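Local coordinates for protein alcohol dehydrogenase (Aeropyrum pernix, PDB 1H2B) that probably oxidises alcohols with NAD+ in a zinc-dependent reaction and, in this crystal, holds the dinucleotide and octanoic acid close to a bound zinc ion, at residues 171-176 against 203-208; 316-321 against 325-330; 193-198 against 224-229. All coordinates share one frame; numbering follows the deposited sequence.

Contact 1: residues 171-176 against 203-208; sequences ITAYRA and VQLLKV. With NAJ (nicotinamide-adenine-dinucleotide (acidic form)), chain I.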
loop_
_atom_site.group_PDB
_atom_site.type_symbol
_atom_site.label_atom_id
_atom_site.label_comp_id
_atom_site.label_asym_id
_atom_site.label_seq_id
_atom_site.Cartn_x
_atom_site.Cartn_y
_atom_site.Cartn_z
ATOM N N ILE B 171 15.159 -14.685 -8.448
ATOM C CA ILE B 171 14.701 -13.287 -8.343
ATOM C C ILE B 171 13.245 -13.200 -8.889
ATOM O O ILE B 171 12.424 -12.479 -8.313
ATOM C CB ILE B 171 15.687 -12.319 -9.029
ATOM C CG1 ILE B 171 15.238 -10.870 -8.798
ATOM C CG2 ILE B 171 15.826 -12.632 -10.554
ATOM C CD1 ILE B 171 16.042 -9.833 -9.589
ATOM N N THR B 172 12.960 -13.939 -9.963
ATOM C CA THR B 172 11.605 -13.909 -10.538
ATOM C C THR B 172 10.599 -14.475 -9.531
ATOM O O THR B 172 9.516 -13.885 -9.291
ATOM C CB THR B 172 11.560 -14.701 -11.844
ATOM O OG1 THR B 172 12.521 -14.155 -12.747
ATOM C CG2 THR B 172 10.166 -14.560 -12.494
ATOM N N ALA B 173 10.934 -15.619 -8.910
ATOM C CA ALA B 173 10.046 -16.183 -7.907
ATOM C C ALA B 173 9.888 -15.207 -6.736
ATOM O O ALA B 173 8.790 -15.055 -6.225
ATOM C CB ALA B 173 10.589 -17.551 -7.412
ATOM N N TYR B 174 10.966 -14.523 -6.346
ATOM C CA TYR B 174 10.923 -13.611 -5.197
ATOM C C TYR B 174 10.055 -12.382 -5.426
ATOM O O TYR B 174 9.201 -12.064 -4.571
ATOM C CB TYR B 174 12.394 -13.195 -4.840
ATOM C CG TYR B 174 12.475 -12.325 -3.631
ATOM C CD1 TYR B 174 12.776 -10.974 -3.759
ATOM C CD2 TYR B 174 12.295 -12.880 -2.363
ATOM C CE1 TYR B 174 12.849 -10.162 -2.656
ATOM C CE2 TYR B 174 12.369 -12.085 -1.236
ATOM C CZ TYR B 174 12.638 -10.722 -1.399
ATOM O OH TYR B 174 12.717 -9.942 -0.257
ATOM N N ARG B 175 10.205 -11.733 -6.593
ATOM C CA ARG B 175 9.309 -10.616 -6.906
ATOM C C ARG B 175 7.871 -11.070 -6.965
ATOM O O ARG B 175 6.963 -10.384 -6.453
ATOM C CB ARG B 175 9.694 -9.934 -8.214
ATOM C CG ARG B 175 8.820 -8.707 -8.529
ATOM C CD ARG B 175 9.354 -8.034 -9.761
ATOM N NE ARG B 175 8.614 -6.883 -10.261
ATOM C CZ ARG B 175 8.925 -5.618 -10.031
ATOM N NH1 ARG B 175 9.920 -5.288 -9.219
ATOM N NH2 ARG B 175 8.238 -4.652 -10.611
ATOM N N ALA B 176 7.627 -12.240 -7.564
ATOM C CA ALA B 176 6.266 -12.725 -7.643
ATOM C C ALA B 176 5.692 -13.037 -6.273
ATOM O O ALA B 176 4.521 -12.792 -6.031
ATOM C CB ALA B 176 6.240 -13.986 -8.578
ATOM N N VAL B 203 8.045 -22.225 -3.761
ATOM C CA VAL B 203 7.479 -22.969 -2.614
ATOM C C VAL B 203 8.189 -22.553 -1.334
ATOM O O VAL B 203 7.529 -22.240 -0.334
ATOM C CB VAL B 203 7.613 -24.517 -2.792
ATOM C CG1 VAL B 203 7.250 -25.276 -1.454
ATOM C CG2 VAL B 203 6.738 -25.009 -3.942
ATOM N N GLN B 204 9.523 -22.538 -1.365
ATOM C CA GLN B 204 10.301 -22.142 -0.198
ATOM C C GLN B 204 10.025 -20.700 0.204
ATOM O O GLN B 204 9.871 -20.379 1.373
ATOM C CB GLN B 204 11.802 -22.278 -0.470
ATOM C CG GLN B 204 12.227 -23.682 -0.822
ATOM C CD GLN B 204 13.679 -23.719 -1.228
ATOM O OE1 GLN B 204 14.571 -23.432 -0.395
ATOM N NE2 GLN B 204 13.939 -23.994 -2.506
ATOM N N LEU B 205 9.969 -19.817 -0.773
ATOM C CA LEU B 205 9.744 -18.429 -0.450
ATOM C C LEU B 205 8.360 -18.150 0.123
ATOM O O LEU B 205 8.249 -17.296 0.970
ATOM C CB LEU B 205 9.989 -17.561 -1.699
ATOM C CG LEU B 205 11.432 -17.559 -2.186
ATOM C CD1 LEU B 205 11.524 -16.767 -3.495
ATOM C CD2 LEU B 205 12.326 -16.885 -1.159
ATOM N N LEU B 206 7.334 -18.848 -0.360
ATOM C CA LEU B 206 5.981 -18.688 0.183
ATOM C C LEU B 206 5.991 -19.072 1.677
ATOM O O LEU B 206 5.320 -18.428 2.484
ATOM C CB LEU B 206 4.953 -19.475 -0.608
ATOM C CG LEU B 206 4.616 -18.938 -2.030
ATOM C CD1 LEU B 206 3.941 -20.010 -2.881
ATOM C CD2 LEU B 206 3.711 -17.675 -1.814
ATOM N N LYS B 207 6.780 -20.080 2.042
ATOM C CA LYS B 207 6.851 -20.432 3.472
ATOM C C LYS B 207 7.613 -19.448 4.364
ATOM O O LYS B 207 7.318 -19.332 5.567
ATOM C CB LYS B 207 7.459 -21.837 3.624
ATOM C CG LYS B 207 6.627 -22.960 3.007
ATOM C CD LYS B 207 5.234 -23.106 3.622
ATOM C CE LYS B 207 5.318 -23.455 5.102
ATOM N NZ LYS B 207 3.995 -23.881 5.623
ATOM N N VAL B 208 8.636 -18.816 3.804
ATOM C CA VAL B 208 9.484 -17.862 4.472
ATOM C C VAL B 208 8.794 -16.502 4.556
ATOM O O VAL B 208 8.942 -15.779 5.571
ATOM C CB VAL B 208 10.836 -17.688 3.655
ATOM C CG1 VAL B 208 11.619 -16.490 4.156
ATOM C CG2 VAL B 208 11.638 -18.962 3.732
HETATM P PA NAJ I . 10.617 -25.586 -15.760
HETATM O O1A NAJ I . 10.563 -26.347 -17.055
HETATM O O2A NAJ I . 11.791 -25.821 -14.795
HETATM O O5B NAJ I . 9.355 -25.890 -14.830
HETATM C C5B NAJ I . 8.031 -26.043 -15.360
HETATM C C4B NAJ I . 7.325 -26.924 -14.343
HETATM O O4B NAJ I . 5.930 -26.945 -14.707
HETATM C C3B NAJ I . 7.855 -28.356 -14.291
HETATM O O3B NAJ I . 8.110 -28.783 -12.943
HETATM C C2B NAJ I . 6.684 -29.074 -14.947
HETATM O O2B NAJ I . 6.577 -30.461 -14.592
HETATM C C1B NAJ I . 5.457 -28.269 -14.499
HETATM N N9A NAJ I . 4.263 -28.448 -15.324
HETATM C C8A NAJ I . 4.135 -28.697 -16.697
HETATM N N7A NAJ I . 2.815 -28.752 -17.022
HETATM C C5A NAJ I . 2.101 -28.550 -15.876
HETATM C C6A NAJ I . 0.758 -28.502 -15.596
HETATM N N6A NAJ I . -0.188 -28.713 -16.521
HETATM N N1A NAJ I . 0.366 -28.203 -14.317
HETATM C C2A NAJ I . 1.275 -28.023 -13.290
HETATM N N3A NAJ I . 2.595 -28.100 -13.571
HETATM C C4A NAJ I . 2.996 -28.364 -14.843
HETATM O O3 NAJ I . 10.495 -24.050 -16.152
HETATM P PN NAJ I . 11.147 -22.758 -15.438
HETATM O O1N NAJ I . 12.484 -22.510 -15.967
HETATM O O2N NAJ I . 10.940 -22.849 -13.979
HETATM O O5D NAJ I . 10.232 -21.616 -16.099
HETATM C C5D NAJ I . 8.852 -21.579 -15.743
HETATM C C4D NAJ I . 8.122 -20.625 -16.675
HETATM O O4D NAJ I . 8.496 -19.284 -16.313
HETATM C C3D NAJ I . 8.516 -20.764 -18.145
HETATM O O3D NAJ I . 7.398 -20.345 -18.948
HETATM C C2D NAJ I . 9.653 -19.743 -18.292
HETATM O O2D NAJ I . 9.902 -19.306 -19.599
HETATM C C1D NAJ I . 9.054 -18.623 -17.423
HETATM N N1N NAJ I . 9.938 -17.556 -16.955
HETATM C C2N NAJ I . 9.342 -16.358 -16.693
HETATM C C3N NAJ I . 10.096 -15.313 -16.184
HETATM C C7N NAJ I . 9.448 -13.986 -15.960
HETATM O O7N NAJ I . 10.279 -13.013 -15.549
HETATM N N7N NAJ I . 8.140 -13.732 -16.065
HETATM C C4N NAJ I . 11.492 -15.451 -15.892
HETATM C C5N NAJ I . 12.001 -16.775 -16.020
HETATM C C6N NAJ I . 11.242 -17.788 -16.574
#

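Contact 2: residues 316-321 against 325-330; sequences HELVTL and GKVRVE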
loop_
_atom_site.group_PDB
_atom_site.type_symbol
_atom_site.label_atom_id
_atom_site.label_comp_id
_atom_site.label_asym_id
_atom_site.label_seq_id
_atom_site.Cartn_x
_atom_site.Cartn_y
_atom_site.Cartn_z
ATOM N N HIS B 316 19.226 -8.388 -4.283
ATOM C CA HIS B 316 20.009 -8.274 -3.058
ATOM C C HIS B 316 19.308 -8.918 -1.872
ATOM O O HIS B 316 19.938 -9.639 -1.096
ATOM C CB HIS B 316 20.256 -6.788 -2.773
ATOM C CG HIS B 316 21.264 -6.571 -1.704
ATOM N ND1 HIS B 316 22.619 -6.530 -1.954
ATOM C CD2 HIS B 316 21.117 -6.464 -0.369
ATOM C CE1 HIS B 316 23.262 -6.376 -0.808
ATOM N NE2 HIS B 316 22.371 -6.335 0.167
ATOM N N GLU B 317 18.003 -8.646 -1.699
ATOM C CA GLU B 317 17.245 -9.298 -0.635
ATOM C C GLU B 317 17.243 -10.819 -0.744
ATOM O O GLU B 317 17.359 -11.538 0.235
ATOM C CB GLU B 317 15.796 -8.809 -0.660
ATOM C CG GLU B 317 15.737 -7.320 -0.274
ATOM C CD GLU B 317 14.388 -6.672 -0.454
ATOM O OE1 GLU B 317 13.407 -7.354 -0.799
ATOM O OE2 GLU B 317 14.298 -5.451 -0.238
ATOM N N LEU B 318 17.068 -11.333 -1.965
ATOM C CA LEU B 318 17.050 -12.757 -2.149
ATOM C C LEU B 318 18.410 -13.398 -1.842
ATOM O O LEU B 318 18.456 -14.448 -1.218
ATOM C CB LEU B 318 16.550 -13.075 -3.593
ATOM C CG LEU B 318 16.638 -14.553 -3.930
ATOM C CD1 LEU B 318 15.668 -15.469 -3.154
ATOM C CD2 LEU B 318 16.413 -14.669 -5.437
ATOM N N VAL B 319 19.507 -12.760 -2.289
ATOM C CA VAL B 319 20.826 -13.228 -1.970
ATOM C C VAL B 319 20.990 -13.280 -0.434
ATOM O O VAL B 319 21.556 -14.236 0.065
ATOM C CB VAL B 319 21.870 -12.356 -2.613
ATOM C CG1 VAL B 319 23.295 -12.679 -2.036
ATOM C CG2 VAL B 319 21.876 -12.603 -4.108
ATOM N N THR B 320 20.487 -12.266 0.267
ATOM C CA THR B 320 20.524 -12.287 1.731
ATOM C C THR B 320 19.821 -13.529 2.312
ATOM O O THR B 320 20.375 -14.253 3.157
ATOM C CB THR B 320 19.901 -11.016 2.280
ATOM O OG1 THR B 320 20.729 -9.886 1.945
ATOM C CG2 THR B 320 19.863 -11.125 3.857
ATOM N N LEU B 321 18.606 -13.840 1.845
ATOM C CA LEU B 321 17.902 -15.029 2.296
ATOM C C LEU B 321 18.713 -16.309 2.036
ATOM O O LEU B 321 18.750 -17.218 2.858
ATOM C CB LEU B 321 16.574 -15.166 1.531
ATOM C CG LEU B 321 15.364 -14.419 2.010
ATOM C CD1 LEU B 321 14.192 -14.781 1.083
ATOM C CD2 LEU B 321 15.033 -14.760 3.488
ATOM N N GLY B 325 20.656 -19.131 4.664
ATOM C CA GLY B 325 20.272 -20.520 4.610
ATOM C C GLY B 325 18.781 -20.763 4.559
ATOM O O GLY B 325 18.323 -21.876 4.832
ATOM N N LYS B 326 18.002 -19.729 4.203
ATOM C CA LYS B 326 16.540 -19.805 4.248
ATOM C C LYS B 326 15.921 -20.206 2.909
ATOM O O LYS B 326 14.756 -20.553 2.834
ATOM C CB LYS B 326 15.921 -18.518 4.762
ATOM C CG LYS B 326 16.270 -18.297 6.232
ATOM C CD LYS B 326 15.754 -17.015 6.756
ATOM C CE LYS B 326 16.361 -16.719 8.140
ATOM N NZ LYS B 326 15.786 -15.484 8.769
ATOM N N VAL B 327 16.727 -20.185 1.875
ATOM C CA VAL B 327 16.321 -20.669 0.582
ATOM C C VAL B 327 17.529 -21.378 -0.016
ATOM O O VAL B 327 18.675 -20.922 0.104
ATOM C CB VAL B 327 15.770 -19.518 -0.333
ATOM C CG1 VAL B 327 16.857 -18.532 -0.692
ATOM C CG2 VAL B 327 15.176 -20.076 -1.630
ATOM N N ARG B 328 17.277 -22.513 -0.646
ATOM C CA ARG B 328 18.327 -23.270 -1.302
ATOM C C ARG B 328 17.801 -23.905 -2.578
ATOM O O ARG B 328 16.747 -24.514 -2.583
ATOM C CB ARG B 328 18.867 -24.356 -0.379
ATOM C CG ARG B 328 20.060 -25.077 -1.012
ATOM C CD ARG B 328 20.586 -26.276 -0.202
ATOM N NE ARG B 328 19.969 -27.534 -0.637
ATOM C CZ ARG B 328 20.138 -28.105 -1.834
ATOM N NH1 ARG B 328 20.927 -27.548 -2.756
ATOM N NH2 ARG B 328 19.510 -29.245 -2.108
ATOM N N VAL B 329 18.555 -23.757 -3.656
ATOM C CA VAL B 329 18.113 -24.230 -4.955
ATOM C C VAL B 329 18.533 -25.676 -5.112
ATOM O O VAL B 329 19.641 -26.049 -4.739
ATOM C CB VAL B 329 18.687 -23.366 -6.121
ATOM C CG1 VAL B 329 18.009 -23.698 -7.430
ATOM C CG2 VAL B 329 18.460 -21.861 -5.831
ATOM N N GLU B 330 17.614 -26.479 -5.617
ATOM C CA GLU B 330 17.874 -27.838 -6.052
ATOM C C GLU B 330 18.543 -27.793 -7.430
ATOM O O GLU B 330 17.925 -27.396 -8.428
ATOM C CB GLU B 330 16.543 -28.618 -6.054
ATOM C CG GLU B 330 16.669 -30.052 -6.543
ATOM C CD GLU B 330 17.420 -30.950 -5.575
ATOM O OE1 GLU B 330 17.247 -30.788 -4.334
ATOM O OE2 GLU B 330 18.194 -31.805 -6.069
#

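Contact 3: residues 193-198 against 224-229; sequences VGVGGL and LKLAER. With NAJ (nicotinamide-adenine-dinucleotide (acidic form)), chain I.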
loop_
_atom_site.group_PDB
_atom_site.type_symbol
_atom_site.label_atom_id
_atom_site.label_comp_id
_atom_site.label_asym_id
_atom_site.label_seq_id
_atom_site.Cartn_x
_atom_site.Cartn_y
_atom_site.Cartn_z
ATOM N N VAL B 193 1.791 -23.126 -8.938
ATOM C CA VAL B 193 1.557 -24.085 -10.010
ATOM C C VAL B 193 2.824 -24.219 -10.830
ATOM O O VAL B 193 3.258 -23.243 -11.463
ATOM C CB VAL B 193 0.402 -23.579 -10.905
ATOM C CG1 VAL B 193 0.194 -24.540 -12.091
ATOM C CG2 VAL B 193 -0.864 -23.386 -10.076
ATOM N N GLY B 194 3.421 -25.436 -10.820
ATOM C CA GLY B 194 4.668 -25.678 -11.504
ATOM C C GLY B 194 5.818 -25.649 -10.544
ATOM O O GLY B 194 6.263 -24.558 -10.191
ATOM N N VAL B 195 6.251 -26.835 -10.099
ATOM C CA VAL B 195 7.346 -26.946 -9.133
ATOM C C VAL B 195 8.630 -27.175 -9.913
ATOM O O VAL B 195 9.319 -28.197 -9.750
ATOM C CB VAL B 195 7.073 -28.049 -8.070
ATOM C CG1 VAL B 195 8.182 -28.030 -6.957
ATOM C CG2 VAL B 195 5.705 -27.872 -7.438
ATOM N N GLY B 196 8.919 -26.188 -10.768
ATOM C CA GLY B 196 10.050 -26.251 -11.669
ATOM C C GLY B 196 11.236 -25.472 -11.161
ATOM O O GLY B 196 11.412 -25.315 -9.949
ATOM N N GLY B 197 12.061 -24.978 -12.080
ATOM C CA GLY B 197 13.238 -24.233 -11.636
ATOM C C GLY B 197 12.836 -23.005 -10.835
ATOM O O GLY B 197 13.381 -22.749 -9.762
ATOM N N LEU B 198 11.855 -22.242 -11.343
ATOM C CA LEU B 198 11.326 -21.134 -10.575
ATOM C C LEU B 198 10.408 -21.631 -9.426
ATOM O O LEU B 198 10.522 -21.165 -8.276
ATOM C CB LEU B 198 10.498 -20.216 -11.481
ATOM C CG LEU B 198 11.291 -19.163 -12.201
ATOM C CD1 LEU B 198 12.156 -19.759 -13.308
ATOM C CD2 LEU B 198 10.287 -18.143 -12.735
ATOM N N LEU B 224 6.281 -33.376 -7.152
ATOM C CA LEU B 224 5.373 -33.305 -6.010
ATOM C C LEU B 224 6.051 -33.676 -4.697
ATOM O O LEU B 224 5.828 -33.017 -3.670
ATOM C CB LEU B 224 4.124 -34.134 -6.234
ATOM C CG LEU B 224 3.293 -33.856 -7.494
ATOM C CD1 LEU B 224 2.110 -34.816 -7.587
ATOM C CD2 LEU B 224 2.819 -32.407 -7.466
ATOM N N LYS B 225 6.880 -34.730 -4.715
ATOM C CA LYS B 225 7.681 -35.029 -3.534
ATOM C C LYS B 225 8.648 -33.894 -3.192
ATOM O O LYS B 225 8.868 -33.589 -2.006
ATOM C CB LYS B 225 8.464 -36.347 -3.780
ATOM C CG LYS B 225 7.561 -37.585 -3.833
ATOM C CD LYS B 225 8.294 -38.759 -4.492
ATOM C CE LYS B 225 9.016 -39.596 -3.484
ATOM N NZ LYS B 225 9.492 -40.882 -4.083
ATOM N N LEU B 226 9.237 -33.267 -4.219
ATOM C CA LEU B 226 10.150 -32.142 -3.977
ATOM C C LEU B 226 9.382 -31.029 -3.238
ATOM O O LEU B 226 9.859 -30.452 -2.240
ATOM C CB LEU B 226 10.746 -31.621 -5.291
ATOM C CG LEU B 226 11.605 -30.363 -5.203
ATOM C CD1 LEU B 226 12.887 -30.645 -4.380
ATOM C CD2 LEU B 226 11.975 -29.928 -6.611
ATOM N N ALA B 227 8.181 -30.722 -3.738
ATOM C CA ALA B 227 7.380 -29.711 -3.065
ATOM C C ALA B 227 7.068 -30.064 -1.615
ATOM O O ALA B 227 7.136 -29.218 -0.742
ATOM C CB ALA B 227 6.068 -29.441 -3.840
ATOM N N GLU B 228 6.727 -31.326 -1.357
ATOM C CA GLU B 228 6.555 -31.806 0.029
ATOM C C GLU B 228 7.793 -31.574 0.924
ATOM O O GLU B 228 7.665 -31.052 2.048
ATOM C CB GLU B 228 6.179 -33.289 0.005
ATOM C CG GLU B 228 4.764 -33.559 -0.491
ATOM C CD GLU B 228 4.377 -35.033 -0.486
ATOM O OE1 GLU B 228 5.238 -35.903 -0.726
ATOM O OE2 GLU B 228 3.190 -35.318 -0.263
ATOM N N ARG B 229 8.972 -31.932 0.434
ATOM C CA ARG B 229 10.196 -31.712 1.215
ATOM C C ARG B 229 10.477 -30.246 1.452
ATOM O O ARG B 229 11.118 -29.882 2.447
ATOM C CB ARG B 229 11.426 -32.349 0.567
ATOM C CG ARG B 229 11.306 -33.803 0.243
ATOM C CD ARG B 229 12.639 -34.420 -0.149
ATOM N NE ARG B 229 13.147 -33.985 -1.458
ATOM C CZ ARG B 229 12.777 -34.532 -2.620
ATOM N NH1 ARG B 229 11.880 -35.511 -2.637
ATOM N NH2 ARG B 229 13.329 -34.115 -3.769
HETATM P PA NAJ I . 10.617 -25.586 -15.760
HETATM O O1A NAJ I . 10.563 -26.347 -17.055
HETATM O O2A NAJ I . 11.791 -25.821 -14.795
HETATM O O5B NAJ I . 9.355 -25.890 -14.830
HETATM C C5B NAJ I . 8.031 -26.043 -15.360
HETATM C C4B NAJ I . 7.325 -26.924 -14.343
HETATM O O4B NAJ I . 5.930 -26.945 -14.707
HETATM C C3B NAJ I . 7.855 -28.356 -14.291
HETATM O O3B NAJ I . 8.110 -28.783 -12.943
HETATM C C2B NAJ I . 6.684 -29.074 -14.947
HETATM O O2B NAJ I . 6.577 -30.461 -14.592
HETATM C C1B NAJ I . 5.457 -28.269 -14.499
HETATM N N9A NAJ I . 4.263 -28.448 -15.324
HETATM C C8A NAJ I . 4.135 -28.697 -16.697
HETATM N N7A NAJ I . 2.815 -28.752 -17.022
HETATM C C5A NAJ I . 2.101 -28.550 -15.876
HETATM C C6A NAJ I . 0.758 -28.502 -15.596
HETATM N N6A NAJ I . -0.188 -28.713 -16.521
HETATM N N1A NAJ I . 0.366 -28.203 -14.317
HETATM C C2A NAJ I . 1.275 -28.023 -13.290
HETATM N N3A NAJ I . 2.595 -28.100 -13.571
HETATM C C4A NAJ I . 2.996 -28.364 -14.843
HETATM O O3 NAJ I . 10.495 -24.050 -16.152
HETATM P PN NAJ I . 11.147 -22.758 -15.438
HETATM O O1N NAJ I . 12.484 -22.510 -15.967
HETATM O O2N NAJ I . 10.940 -22.849 -13.979
HETATM O O5D NAJ I . 10.232 -21.616 -16.099
HETATM C C5D NAJ I . 8.852 -21.579 -15.743
HETATM C C4D NAJ I . 8.122 -20.625 -16.675
HETATM O O4D NAJ I . 8.496 -19.284 -16.313
HETATM C C3D NAJ I . 8.516 -20.764 -18.145
HETATM O O3D NAJ I . 7.398 -20.345 -18.948
HETATM C C2D NAJ I . 9.653 -19.743 -18.292
HETATM O O2D NAJ I . 9.902 -19.306 -19.599
HETATM C C1D NAJ I . 9.054 -18.623 -17.423
HETATM N N1N NAJ I . 9.938 -17.556 -16.955
HETATM C C2N NAJ I . 9.342 -16.358 -16.693
HETATM C C3N NAJ I . 10.096 -15.313 -16.184
HETATM C C7N NAJ I . 9.448 -13.986 -15.960
HETATM O O7N NAJ I . 10.279 -13.013 -15.549
HETATM N N7N NAJ I . 8.140 -13.732 -16.065
HETATM C C4N NAJ I . 11.492 -15.451 -15.892
HETATM C C5N NAJ I . 12.001 -16.775 -16.020
HETATM C C6N NAJ I . 11.242 -17.788 -16.574
#

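Contact 1: residues 171-176 against 203-208
Leu205 carries its CG opposite its own carbonyl carbon (chi1 -66°), which turns the branch toward helix 166-181, and chi2 (175°) then places its methyls, CD1 being the one that does most of the touching; Tyr174 throws its ring to the far side of its backbone N (chi1 -177°), which sets the ring with its edge beside that methyl. CD1 of Leu205 settles against the helix backbone itself, 3.6 Å from Tyr174 CA, and the beta carbons flank it: Tyr174 CB is 3.9 Å from Leu205 CD1, and Ala173 CB is 4.1 Å from the same Leu205 CD1. The tyrosine ring is met at its edge, near its own plane, with Leu205 CD1 lying 4.1 Å from Tyr174 CD2. The two side chains cross at about a right angle. The small side chain of Ala173, a single methyl, is consistent with the close approach of the helices, 6.9 Å between Tyr174 CA and Leu205 CA.

Thr172, one residue before Ala173, looks instead at the cofactor. Its CG2 lies 3.4 Å from O7N of the nicotinamide carboxamide, and its OG1 is hydrogen-bonded back to Asp168 O, one turn earlier. Thus a single helix both packs on helix 197-209 and borders the nicotinamide end of the NAD pocket. The hydroxyl of Tyr174 leaves this contact altogether and bonds to Glu317 of helix 312-323, while Pro186 of the second subunit packs on the same residue.

Between the two segments the chemistry is van der Waals contact, in a buried setting, of a methyl with side-chain carbons and with the Tyr174 backbone; the fit of that leucine methyl, not a directional bond, probably helps define the spacing of the helices.

Contact 2: residues 316-321 against 325-330
Leu321 O receives the backbone N-H of Lys326, and this is the polar tie between the helix and the chain that follows it. The bond is 2.9 Å from Lys326 N to Leu321 O and fairly straight at the hydrogen (160°); the donor stands 21° from the carbonyl plane. It belongs to a Schellman motif at the C-terminal end of helix 312-323, in which Gly325 takes the positive phi that turns the chain out of the helix, a conformation glycine adopts more readily than other residues.

The apolar contacts follow directly from that turn. Val327 puts CG1 between its backbone N and carbonyl carbon (chi1 66°), and this is the branch that reaches back: Val327 CG1 is 4.0 Å from Leu321 CB and, one helical turn earlier, Val327 CG1 is 4.1 Å from Leu318 CD1. Leu318 meets the valine crosswise. Lys326 contributes its aliphatic part, with its CD 4.0 Å from Leu321 CD2, before its extended chain carries the ammonium away from the helix.

A charge pair sits farther along the strand-like chain, where Arg328 NH2 lies 3.5 Å from Glu330 OE1 in a salt bridge.

Around this, Leu318 and Leu321 both pack on Tyr174 of helix 166-181, and Leu321 also touches Leu205 of helix 197-209. Gln204 of that helix bonds to Arg328 O, while Pro186 and Lys207 of the second subunit pack on Leu321 and Lys326. The segment 325-330 therefore runs from the capped helix past two other helices into strand 331-335.

Contact 3: residues 193-198 against 224-229
Val195 spreads both methyls against helix 221-229, and apolar contact is all that joins the two segments. Its CG2 lies 3.9 Å from Ala227 CB, which CG1 also approaches; CG1 is placed opposite the backbone N (chi1 -173°) and extends as well to the neighbouring leucine, where Val195 CG1 is 4.3 Å from Leu226 CD2. Val195 is at the centre of an inverse gamma turn, and its side chain faces the helix while the backbone beyond it bends to the cofactor.

Hydrogen bonds go to the pyrophosphate of NAD. Gly197 N gives its proton to O2A at 2.9 Å, and Leu198 N reaches O2N, also at 2.9 Å and almost perfectly straight (176°). Consecutive amides at the start of helix 197-209 thus grip one oxygen on each phosphate, where the helix dipole would probably favour their negative charge.

Van der Waals contact completes the fit. Gly196 CA passes 3.3 Å from NAD O5B, a closeness its lack of a side chain permits. Leu198 sets CD1 3.4 Å from O2N and CD2 3.9 Å from C5N of the nicotinamide ring. An alanine at Leu198 would keep the amide bond but is likely to open a gap beside the nicotinamide and deprive Thr172 and Val284 of an apolar neighbour.

Asp218, at the end of strand 213-218, takes the Val195 amide on OD1 and bonds NAD through OD2. Strand 189-193, the glycine turn with Gly194 and Gly196, helix 197-209 and strand 213-218 form the beta-alpha-beta unit of a Rossmann fold, with its GxGxxG-type dinucleotide-binding loop.

How the contacts relate
All three contacts are largely buried; contact 2 has one exposed participant, Gly325, whereas the touching residues of contacts 1 and 3 are all buried. Helix 197-209 links contacts 1 and 3: its first turn serves the cofactor, its later turns pack on helix 166-181, and Thr172 CG2 meets Leu198 CD2 at 3.6 Å. Contacts 1 and 2 share a boundary crossed by polar bonds, and both touch the second subunit, whereas no other chain reaches contact 3. Their chemistry follows their place: contact 1 is apolar helix packing, contact 2 combines a backbone cap with apolar packing, and contact 3 pairs apolar support with amides aimed at phosphate. Contacts 2 and 3 do not touch, their centres about 17 Å apart.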